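Local coordinates for putative Fe-S biosynthesis protein (Lactobacillus acidophilus, PDB 2QGO) that is of unproven function but probably takes part in the biosynthesis of iron-sulphur clusters, at residues Pro86-Asp91 and Leu97-Asp102. Sequence-based numbering, arbitrary orientation.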
loop_
_atom_site.group_PDB
_atom_site.type_symbol
_atom_site.label_atom_id
_atom_site.label_comp_id
_atom_site.label_asym_id
_atom_site.label_seq_id
_atom_site.Cartn_x
_atom_site.Cartn_y
_atom_site.Cartn_z
ATOM N N PRO A 86 -8.386 -7.414 9.676
ATOM C CA PRO A 86 -7.948 -8.814 9.625
ATOM C C PRO A 86 -8.258 -9.492 8.294
ATOM O O PRO A 86 -9.342 -9.312 7.736
ATOM C CB PRO A 86 -8.706 -9.449 10.785
ATOM C CG PRO A 86 -10.016 -8.703 10.753
ATOM C CD PRO A 86 -9.574 -7.261 10.536
ATOM N N ASN A 87 -7.298 -10.268 7.795
ATOM C CA ASN A 87 -7.440 -10.996 6.534
ATOM C C ASN A 87 -7.796 -10.060 5.385
ATOM O O ASN A 87 -8.858 -10.177 4.770
ATOM C CB ASN A 87 -8.510 -12.085 6.676
ATOM C CG ASN A 87 -8.177 -13.087 7.768
ATOM O OD1 ASN A 87 -9.018 -13.405 8.617
ATOM N ND2 ASN A 87 -6.951 -13.589 7.753
ATOM N N MET A 88 -6.892 -9.133 5.089
ATOM C CA MET A 88 -7.116 -8.180 4.019
ATOM C C MET A 88 -6.948 -8.769 2.630
ATOM O O MET A 88 -6.177 -9.698 2.407
ATOM C CB MET A 88 -6.186 -6.977 4.164
ATOM C CG MET A 88 -6.469 -6.132 5.392
ATOM S SD MET A 88 -5.325 -4.745 5.560
ATOM C CE MET A 88 -3.904 -5.610 6.200
ATOM N N VAL A 89 -7.694 -8.200 1.701
ATOM C CA VAL A 89 -7.653 -8.604 0.318
ATOM C C VAL A 89 -7.542 -7.343 -0.529
ATOM O O VAL A 89 -8.279 -6.377 -0.317
ATOM C CB VAL A 89 -8.939 -9.361 -0.085
ATOM C CG1 VAL A 89 -8.969 -9.569 -1.596
ATOM C CG2 VAL A 89 -9.010 -10.705 0.638
ATOM N N MET A 90 -6.596 -7.339 -1.461
ATOM C CA MET A 90 -6.440 -6.210 -2.369
ATOM C C MET A 90 -6.925 -6.719 -3.728
ATOM O O MET A 90 -6.474 -7.746 -4.217
ATOM C CB MET A 90 -4.974 -5.759 -2.460
ATOM C CG MET A 90 -4.762 -4.455 -3.261
ATOM S SD MET A 90 -5.347 -2.944 -2.413
ATOM C CE MET A 90 -3.938 -2.638 -1.260
ATOM N N ASP A 91 -7.866 -6.003 -4.323
ATOM C CA ASP A 91 -8.410 -6.395 -5.616
ATOM C C ASP A 91 -8.298 -5.239 -6.602
ATOM O O ASP A 91 -7.964 -4.117 -6.220
ATOM C CB ASP A 91 -9.871 -6.817 -5.443
ATOM C CG ASP A 91 -10.471 -7.380 -6.709
ATOM O OD1 ASP A 91 -9.730 -7.984 -7.515
ATOM O OD2 ASP A 91 -11.699 -7.235 -6.895
ATOM N N LEU A 97 -7.789 0.052 -7.581
ATOM C CA LEU A 97 -7.326 -0.891 -6.569
ATOM C C LEU A 97 -8.297 -0.735 -5.411
ATOM O O LEU A 97 -8.649 0.382 -5.048
ATOM C CB LEU A 97 -5.919 -0.531 -6.083
ATOM C CG LEU A 97 -4.688 -1.140 -6.761
ATOM C CD1 LEU A 97 -3.434 -0.576 -6.106
ATOM C CD2 LEU A 97 -4.718 -2.663 -6.631
ATOM N N SER A 98 -8.736 -1.845 -4.837
ATOM C CA SER A 98 -9.658 -1.789 -3.717
ATOM C C SER A 98 -9.146 -2.678 -2.589
ATOM O O SER A 98 -8.679 -3.794 -2.828
ATOM C CB SER A 98 -11.041 -2.264 -4.148
ATOM O OG SER A 98 -11.008 -3.645 -4.473
ATOM N N LEU A 99 -9.234 -2.173 -1.365
ATOM C CA LEU A 99 -8.788 -2.901 -0.188
ATOM C C LEU A 99 -9.976 -3.240 0.706
ATOM O O LEU A 99 -10.835 -2.397 0.954
ATOM C CB LEU A 99 -7.781 -2.063 0.597
ATOM C CG LEU A 99 -7.267 -2.693 1.895
ATOM C CD1 LEU A 99 -6.340 -3.876 1.576
ATOM C CD2 LEU A 99 -6.542 -1.641 2.710
ATOM N N SER A 100 -10.012 -4.477 1.193
ATOM C CA SER A 100 -11.092 -4.936 2.054
ATOM C C SER A 100 -10.587 -5.964 3.057
ATOM O O SER A 100 -9.451 -6.425 2.974
ATOM C CB SER A 100 -12.207 -5.563 1.212
ATOM O OG SER A 100 -11.734 -6.704 0.505
ATOM N N SER A 101 -11.446 -6.319 4.006
ATOM C CA SER A 101 -11.107 -7.303 5.032
ATOM C C SER A 101 -12.370 -8.064 5.421
ATOM O O SER A 101 -13.398 -7.938 4.759
ATOM C CB SER A 101 -10.537 -6.596 6.266
ATOM O OG SER A 101 -11.539 -5.816 6.888
ATOM N N ASP A 102 -12.294 -8.843 6.500
ATOM C CA ASP A 102 -13.457 -9.598 6.966
ATOM C C ASP A 102 -14.559 -8.659 7.457
ATOM O O ASP A 102 -15.725 -9.047 7.534
ATOM C CB ASP A 102 -13.085 -10.548 8.106
ATOM C CG ASP A 102 -12.116 -11.625 7.680
ATOM O OD1 ASP A 102 -12.220 -12.122 6.534
ATOM O OD2 ASP A 102 -11.258 -11.990 8.508
HETATM O O HOH W 1 -11.214 -11.278 3.961
HETATM O O HOH W 2 -10.596 -6.197 -1.881
#
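Met-90 and Leu-99 face each other as a non-hydrogen-bonded pair in an antiparallel beta hairpin, strands 88-93 and 96-101 of the mixed sheet. Methionine's flexible thioether and leucine's compact branches fit together on the buried face. With CG anti to the backbone N (chi1 -173°) and bends at chi2 and chi3, Met-90 brings its CE to 3.9 Å from Leu-99 CD1, while its CG lies 3.8 Å from Leu-97 CD2. Met-88 CB also meets that Leu-99 methyl, and Ile-6, Phe-8 and Val-110 of the flanking strands extend this apolar layer.

The other face is partly exposed and mostly polar: short serines take little room, and beta-branched Val-89 favours the extended backbone. Val-89 with Ser-100 and Asp-91 with Ser-98 are hydrogen-bonded pairs, each closed by two backbone bonds; Asp-91 N to Ser-98 O, 2.8 Å, is nearly straight at 170°. Asp-91 OD1 bonds the Thr-9 hydroxyl. Away from the turn, where Pro-86, Asn-87 and Asp-102 are exposed, the contact is looser: Asp-102 N still donates a hydrogen bond to Pro-86 O, at 3.2 Å, and a water bridges Asn-87 O and Asp-102 OD1. A second water donates to Val-89 O at 2.8 Å and is hydrogen-bonded to Ser-100 OG at 2.7 Å.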